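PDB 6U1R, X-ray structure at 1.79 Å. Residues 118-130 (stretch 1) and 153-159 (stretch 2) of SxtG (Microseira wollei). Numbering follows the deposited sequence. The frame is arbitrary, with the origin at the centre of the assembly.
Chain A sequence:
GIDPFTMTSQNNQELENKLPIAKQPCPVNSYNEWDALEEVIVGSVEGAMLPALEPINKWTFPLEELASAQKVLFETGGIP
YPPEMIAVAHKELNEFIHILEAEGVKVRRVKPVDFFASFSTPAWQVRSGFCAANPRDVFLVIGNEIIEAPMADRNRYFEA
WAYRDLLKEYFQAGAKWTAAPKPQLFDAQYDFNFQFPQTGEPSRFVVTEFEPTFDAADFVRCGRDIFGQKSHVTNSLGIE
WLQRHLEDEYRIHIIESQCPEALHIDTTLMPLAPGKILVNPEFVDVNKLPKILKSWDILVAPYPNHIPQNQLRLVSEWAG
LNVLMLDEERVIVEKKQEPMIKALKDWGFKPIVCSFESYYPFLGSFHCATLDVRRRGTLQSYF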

ATOM      1  N   SER A 118       6.030  13.295 -15.935  1.00 19.10           N
ATOM      2  CA  SER A 118       5.665  11.958 -16.393  1.00 18.57           C
ATOM      3  C   SER A 118       6.185  10.898 -15.414  1.00 16.19           C
ATOM      4  O   SER A 118       7.066  11.151 -14.584  1.00 17.38           O
ATOM      5  CB  SER A 118       6.239  11.693 -17.788  1.00 19.88           C
ATOM      6  OG  SER A 118       7.655  11.695 -17.737  1.00 19.77           O
ATOM      7  N   PHE A 119       5.600   9.704 -15.495  1.00 17.30           N
ATOM      8  CA  PHE A 119       6.131   8.555 -14.772  1.00 17.22           C
ATOM      9  C   PHE A 119       5.720   7.268 -15.488  1.00 15.76           C
ATOM     10  O   PHE A 119       4.899   7.270 -16.402  1.00 16.47           O
ATOM     11  CB  PHE A 119       5.696   8.575 -13.295  1.00 15.86           C
ATOM     12  CG  PHE A 119       4.199   8.700 -13.076  1.00 16.51           C
ATOM     13  CD1 PHE A 119       3.389   7.575 -13.068  1.00 15.59           C
ATOM     14  CD2 PHE A 119       3.612   9.943 -12.856  1.00 16.30           C
ATOM     15  CE1 PHE A 119       2.021   7.677 -12.829  1.00 14.60           C
ATOM     16  CE2 PHE A 119       2.238  10.062 -12.629  1.00 15.29           C
ATOM     17  CZ  PHE A 119       1.440   8.931 -12.622  1.00 15.66           C
ATOM     18  N   SER A 120       6.315   6.157 -15.064  1.00 16.09           N
ATOM     19  CA  SER A 120       6.146   4.918 -15.806  1.00 16.35           C
ATOM     20  C   SER A 120       6.388   3.740 -14.875  1.00 15.84           C
ATOM     21  O   SER A 120       7.165   3.831 -13.923  1.00 16.24           O
ATOM     22  CB  SER A 120       7.123   4.850 -16.987  1.00 18.54           C
ATOM     23  OG  SER A 120       8.445   4.845 -16.505  1.00 19.67           O
ATOM     24  N   THR A 121       5.709   2.644 -15.167  1.00 16.24           N
ATOM     25  CA  THR A 121       5.927   1.354 -14.544  1.00 15.80           C
ATOM     26  C   THR A 121       6.518   0.421 -15.597  1.00 18.17           C
ATOM     27  O   THR A 121       6.639   0.792 -16.779  1.00 17.85           O
ATOM     28  CB  THR A 121       4.619   0.758 -14.013  1.00 16.43           C
ATOM     29  OG1 THR A 121       3.822   0.306 -15.121  1.00 15.76           O
ATOM     30  CG2 THR A 121       3.811   1.785 -13.225  1.00 15.23           C
ATOM     31  N   PRO A 122       6.856  -0.809 -15.227  1.00 17.55           N
ATOM     32  CA  PRO A 122       7.359  -1.757 -16.233  1.00 17.11           C
ATOM     33  C   PRO A 122       6.349  -2.071 -17.324  1.00 18.52           C
ATOM     34  O   PRO A 122       6.739  -2.575 -18.382  1.00 20.50           O
ATOM     35  CB  PRO A 122       7.710  -2.999 -15.396  1.00 18.24           C
ATOM     36  CG  PRO A 122       8.072  -2.417 -14.034  1.00 18.16           C
ATOM     37  CD  PRO A 122       7.043  -1.304 -13.855  1.00 16.14           C
ATOM     38  N   ALA A 123       5.062  -1.763 -17.118  1.00 18.37           N
ATOM     39  CA  ALA A 123       4.011  -2.147 -18.051  1.00 18.11           C
ATOM     40  C   ALA A 123       3.327  -0.988 -18.775  1.00 18.75           C
ATOM     41  O   ALA A 123       2.644  -1.234 -19.773  1.00 17.57           O
ATOM     42  CB  ALA A 123       2.928  -2.948 -17.314  1.00 20.08           C
ATOM     43  N   TRP A 124       3.450   0.248 -18.293  1.00 16.59           N
ATOM     44  CA  TRP A 124       2.706   1.361 -18.880  1.00 15.81           C
ATOM     45  C   TRP A 124       3.343   2.670 -18.446  1.00 16.36           C
ATOM     46  O   TRP A 124       4.127   2.716 -17.498  1.00 16.47           O
ATOM     47  CB  TRP A 124       1.214   1.338 -18.496  1.00 16.51           C
ATOM     48  CG  TRP A 124       0.925   1.219 -17.016  1.00 16.65           C
ATOM     49  CD1 TRP A 124       0.605   0.083 -16.346  1.00 15.71           C
ATOM     50  CD2 TRP A 124       0.896   2.283 -16.041  1.00 15.28           C
ATOM     51  NE1 TRP A 124       0.390   0.359 -15.012  1.00 15.76           N
ATOM     52  CE2 TRP A 124       0.561   1.700 -14.798  1.00 15.25           C
ATOM     53  CE3 TRP A 124       1.125   3.658 -16.098  1.00 15.07           C
ATOM     54  CZ2 TRP A 124       0.445   2.448 -13.630  1.00 14.64           C
ATOM     55  CZ3 TRP A 124       1.023   4.398 -14.947  1.00 14.31           C
ATOM     56  CH2 TRP A 124       0.673   3.790 -13.717  1.00 15.11           C
ATOM     57  N   GLN A 125       2.994   3.738 -19.154  1.00 16.60           N
ATOM     58  CA  GLN A 125       3.495   5.060 -18.822  1.00 16.95           C
ATOM     59  C   GLN A 125       2.397   6.089 -19.066  1.00 16.04           C
ATOM     60  O   GLN A 125       1.491   5.877 -19.877  1.00 16.65           O
ATOM     61  CB  GLN A 125       4.754   5.419 -19.636  1.00 20.75           C
ATOM     62  CG  GLN A 125       4.518   5.559 -21.106  1.00 20.44           C
ATOM     63  CD  GLN A 125       5.817   5.813 -21.869  1.00 29.00           C
ATOM     64  OE1 GLN A 125       6.064   6.914 -22.358  1.00 35.86           O
ATOM     65  NE2 GLN A 125       6.653   4.799 -21.948  1.00 28.60           N
ATOM     66  N   VAL A 126       2.482   7.206 -18.343  1.00 14.96           N
ATOM     67  CA  VAL A 126       1.558   8.317 -18.536  1.00 15.32           C
ATOM     68  C   VAL A 126       2.365   9.610 -18.606  1.00 15.02           C
ATOM     69  O   VAL A 126       3.521   9.672 -18.203  1.00 15.43           O
ATOM     70  CB  VAL A 126       0.490   8.404 -17.412  1.00 16.99           C
ATOM     71  CG1 VAL A 126      -0.384   7.154 -17.403  1.00 16.48           C
ATOM     72  CG2 VAL A 126       1.152   8.617 -16.061  1.00 14.97           C
ATOM     73  N   ARG A 127       1.732  10.650 -19.136  1.00 15.24           N
ATOM     74  CA  ARG A 127       2.421  11.905 -19.391  1.00 15.72           C
ATOM     75  C   ARG A 127       2.443  12.850 -18.204  1.00 16.40           C
ATOM     76  O   ARG A 127       3.280  13.765 -18.177  1.00 16.70           O
ATOM     77  CB  ARG A 127       1.770  12.601 -20.593  1.00 17.04           C
ATOM     78  CG  ARG A 127       2.090  11.930 -21.901  1.00 16.25           C
ATOM     79  CD  ARG A 127       1.255  12.459 -23.059  1.00 17.73           C
ATOM     80  NE  ARG A 127       1.598  11.739 -24.277  1.00 19.71           N
ATOM     81  CZ  ARG A 127       2.531  12.127 -25.136  1.00 18.64           C
ATOM     82  NH1 ARG A 127       3.206  13.252 -24.927  1.00 18.27           N
ATOM     83  NH2 ARG A 127       2.780  11.378 -26.204  1.00 18.72           N
ATOM     84  N   SER A 128       1.562  12.662 -17.222  1.00 16.12           N
ATOM     85  CA  SER A 128       1.523  13.517 -16.043  1.00 15.60           C
ATOM     86  C   SER A 128       0.663  12.842 -14.982  1.00 14.57           C
ATOM     87  O   SER A 128      -0.022  11.846 -15.238  1.00 15.38           O
ATOM     88  CB  SER A 128       0.952  14.907 -16.357  1.00 15.02           C
ATOM     89  OG  SER A 128      -0.438  14.828 -16.655  1.00 16.17           O
ATOM     90  N   GLY A 129       0.697  13.409 -13.794  1.00 13.82           N
ATOM     91  CA  GLY A 129      -0.316  13.138 -12.798  1.00 14.75           C
ATOM     92  C   GLY A 129      -1.563  13.968 -13.021  1.00 15.94           C
ATOM     93  O   GLY A 129      -1.829  14.467 -14.122  1.00 15.03           O
ATOM     94  N   PHE A 130      -2.341  14.115 -11.935  1.00 14.96           N
ATOM     95  CA  PHE A 130      -3.595  14.864 -11.952  1.00 14.44           C
ATOM     96  C   PHE A 130      -3.382  16.114 -11.113  1.00 15.60           C
ATOM     97  O   PHE A 130      -2.826  17.109 -11.621  1.00 14.76           O
ATOM     98  CB  PHE A 130      -4.752  13.956 -11.477  1.00 14.11           C
ATOM     99  CG  PHE A 130      -6.115  14.652 -11.351  1.00 15.70           C
ATOM    100  CD1 PHE A 130      -6.551  15.563 -12.301  1.00 15.75           C
ATOM    101  CD2 PHE A 130      -6.965  14.359 -10.280  1.00 15.85           C
ATOM    102  CE1 PHE A 130      -7.793  16.193 -12.188  1.00 16.23           C
ATOM    103  CE2 PHE A 130      -8.237  14.978 -10.165  1.00 15.43           C
ATOM    104  CZ  PHE A 130      -8.642  15.892 -11.114  1.00 17.18           C
TER
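Stretch 2 (153-159) DRNRYFE

The side chain of Arg154 lies along the face of Trp124, and two parts of it use the indole. Arg154 CG sits 3.7 Å from the centroid of the six-membered ring of Trp124, almost on the ring normal, as a CH-pi contact. Further out, the guanidinium lies flat on the indole, with planes at 29°. Arg154 CZ is 4.5 Å from the centroid of the five-membered ring of Trp124, a cation-pi arrangement. The m, t, t rotamer of Arg154 keeps the chain extended, which lets it follow the ring system.

Stretch 1 is a short hairpin. Strands 119-120 and 125-126 are paired by Val126 N to Phe119 O at 3.1 Å and by a weak bond from Phe119 N to Val126 O at 3.4 Å. In the connecting loop, Thr121 N bonds Trp124 O at 2.8 Å, and Ala123 N bonds Thr121 OG1 at 3.1 Å. Phe119, Thr121, Trp124 and Val126 point their CA-to-CB bonds toward stretch 2, while Ser120 and Gln125 point away.

Stretch 2 is compact rather than extended. A 3-10 segment covers 154-155, and a type I beta turn runs from Arg156 to Glu159, closed by Glu159 N to Arg156 O at 3.1 Å. No strand pairing joins the two stretches. Side chains make much of the contact, with the carbonyls of Arg154 and Asn155 taking part.

The aromatic rings interlock. The edge of Trp124 meets the face of Tyr157, with Trp124 CH2 4.0 Å from Tyr157 CG. The edge of Phe158 meets the face of Phe119, with centroids 4.9 Å apart and planes at 89°. Phe119 also turns its ring edge to the backbone, with Phe119 CE1 3.5 Å from Arg154 O.

The backbones come closest at Gly129 and Asn155, whose CA atoms are 4.7 Å apart. Here Asn155 ND2 donates to Ser128 O at 2.9 Å, the one direct hydrogen bond between the stretches. Gly129 CA makes a CA-H...O contact of 3.1 Å with Asn155 O. The Asn155 side chain also packs on Val126, with Asn155 ND2 3.6 Å from Val126 CB.

Phe130 ends the contact against an ion pair. Arg156 NH2 and Glu159 OE2 form a salt bridge at 2.8 Å, and Arg156 NE bonds Glu159 OE1 at 2.9 Å. Phe130 CD2 lies 3.6 Å from Arg156 NE, over one face of the guanidinium. A water bridges the stretches here, accepting from Phe130 N at 3.0 Å and donating to Glu159 OE1 at 2.8 Å.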

ATOM      1  N   ASP A 153      -7.072   4.728 -11.404  1.00 14.05           N
ATOM      2  CA  ASP A 153      -6.638   5.702 -12.403  1.00 14.44           C
ATOM      3  C   ASP A 153      -5.113   5.812 -12.394  1.00 14.95           C
ATOM      4  O   ASP A 153      -4.511   6.324 -11.438  1.00 13.89           O
ATOM      5  CB  ASP A 153      -7.315   7.043 -12.135  1.00 12.97           C
ATOM      6  CG  ASP A 153      -7.110   8.035 -13.268  1.00 17.64           C
ATOM      7  OD1 ASP A 153      -6.032   7.989 -13.896  1.00 15.72           O
ATOM      8  OD2 ASP A 153      -8.021   8.851 -13.524  1.00 19.42           O
ATOM      9  N   ARG A 154      -4.487   5.307 -13.467  1.00 14.60           N
ATOM     10  CA  ARG A 154      -3.037   5.338 -13.607  1.00 15.12           C
ATOM     11  C   ARG A 154      -2.446   6.721 -13.365  1.00 13.34           C
ATOM     12  O   ARG A 154      -1.373   6.837 -12.783  1.00 12.44           O
ATOM     13  CB  ARG A 154      -2.647   4.855 -15.008  1.00 14.61           C
ATOM     14  CG  ARG A 154      -2.880   3.379 -15.256  1.00 13.36           C
ATOM     15  CD  ARG A 154      -2.776   3.099 -16.748  1.00 14.24           C
ATOM     16  NE  ARG A 154      -2.783   1.669 -17.046  1.00 14.75           N
ATOM     17  CZ  ARG A 154      -3.079   1.158 -18.237  1.00 17.77           C
ATOM     18  NH1 ARG A 154      -3.408   1.968 -19.255  1.00 17.75           N
ATOM     19  NH2 ARG A 154      -3.034  -0.159 -18.418  1.00 17.73           N
ATOM     20  N   ASN A 155      -3.104   7.783 -13.837  1.00 12.93           N
ATOM     21  CA  ASN A 155      -2.517   9.109 -13.661  1.00 14.69           C
ATOM     22  C   ASN A 155      -2.476   9.542 -12.203  1.00 14.63           C
ATOM     23  O   ASN A 155      -1.783  10.512 -11.879  1.00 14.54           O
ATOM     24  CB  ASN A 155      -3.286  10.133 -14.481  1.00 14.75           C
ATOM     25  CG  ASN A 155      -3.151   9.900 -15.962  1.00 15.92           C
ATOM     26  OD1 ASN A 155      -3.872   9.090 -16.528  1.00 17.81           O
ATOM     27  ND2 ASN A 155      -2.197  10.594 -16.602  1.00 17.74           N
ATOM     28  N   ARG A 156      -3.212   8.868 -11.324  1.00 14.16           N
ATOM     29  CA  ARG A 156      -3.251   9.216  -9.907  1.00 13.60           C
ATOM     30  C   ARG A 156      -2.366   8.314  -9.045  1.00 13.27           C
ATOM     31  O   ARG A 156      -2.444   8.376  -7.820  1.00 12.35           O
ATOM     32  CB  ARG A 156      -4.715   9.190  -9.429  1.00 13.27           C
ATOM     33  CG  ARG A 156      -5.654   9.957 -10.362  1.00 14.05           C
ATOM     34  CD  ARG A 156      -7.055  10.106  -9.792  1.00 14.98           C
ATOM     35  NE  ARG A 156      -7.114  11.081  -8.704  1.00 13.25           N
ATOM     36  CZ  ARG A 156      -8.239  11.491  -8.130  1.00 15.01           C
ATOM     37  NH1 ARG A 156      -9.402  11.014  -8.539  1.00 12.86           N
ATOM     38  NH2 ARG A 156      -8.194  12.408  -7.168  1.00 14.67           N
ATOM     39  N   TYR A 157      -1.466   7.540  -9.666  1.00 13.44           N
ATOM     40  CA  TYR A 157      -0.645   6.546  -8.971  1.00 12.87           C
ATOM     41  C   TYR A 157       0.182   7.148  -7.843  1.00 12.10           C
ATOM     42  O   TYR A 157       0.480   6.465  -6.852  1.00 14.50           O
ATOM     43  CB  TYR A 157       0.311   5.914  -9.977  1.00 14.47           C
ATOM     44  CG  TYR A 157       0.637   4.440  -9.812  1.00 14.69           C
ATOM     45  CD1 TYR A 157      -0.361   3.480  -9.781  1.00 13.83           C
ATOM     46  CD2 TYR A 157       1.953   4.014  -9.790  1.00 16.15           C
ATOM     47  CE1 TYR A 157      -0.045   2.136  -9.700  1.00 14.22           C
ATOM     48  CE2 TYR A 157       2.282   2.695  -9.713  1.00 16.17           C
ATOM     49  CZ  TYR A 157       1.282   1.751  -9.682  1.00 16.11           C
ATOM     50  OH  TYR A 157       1.667   0.426  -9.605  1.00 16.76           O
ATOM     51  N   PHE A 158       0.624   8.393  -8.000  1.00 12.98           N
ATOM     52  CA  PHE A 158       1.496   9.050  -7.036  1.00 11.94           C
ATOM     53  C   PHE A 158       0.820  10.249  -6.387  1.00 12.80           C
ATOM     54  O   PHE A 158       1.495  11.155  -5.879  1.00 12.13           O
ATOM     55  CB  PHE A 158       2.807   9.461  -7.711  1.00 14.94           C
ATOM     56  CG  PHE A 158       3.645   8.290  -8.124  1.00 15.49           C
ATOM     57  CD1 PHE A 158       4.255   7.506  -7.166  1.00 16.03           C
ATOM     58  CD2 PHE A 158       3.788   7.941  -9.463  1.00 13.70           C
ATOM     59  CE1 PHE A 158       5.014   6.408  -7.509  1.00 16.18           C
ATOM     60  CE2 PHE A 158       4.546   6.822  -9.812  1.00 15.10           C
ATOM     61  CZ  PHE A 158       5.155   6.062  -8.837  1.00 14.80           C
ATOM     62  N   GLU A 159      -0.502  10.265  -6.367  1.00 12.86           N
ATOM     63  CA  GLU A 159      -1.170  11.430  -5.827  1.00 13.49           C
ATOM     64  C   GLU A 159      -0.973  11.564  -4.324  1.00 13.64           C
ATOM     65  O   GLU A 159      -1.130  12.670  -3.799  1.00 15.19           O
ATOM     66  CB  GLU A 159      -2.654  11.385  -6.171  1.00 13.36           C
ATOM     67  CG  GLU A 159      -3.325  12.718  -6.029  1.00 14.70           C
ATOM     68  CD  GLU A 159      -4.625  12.793  -6.808  1.00 13.95           C
ATOM     69  OE1 GLU A 159      -4.648  12.378  -7.991  1.00 15.75           O
ATOM     70  OE2 GLU A 159      -5.656  13.245  -6.247  1.00 14.56           O
TER
HETATM   71  O   HOH W   1      -2.149  12.912  -9.212  1.00 14.43           O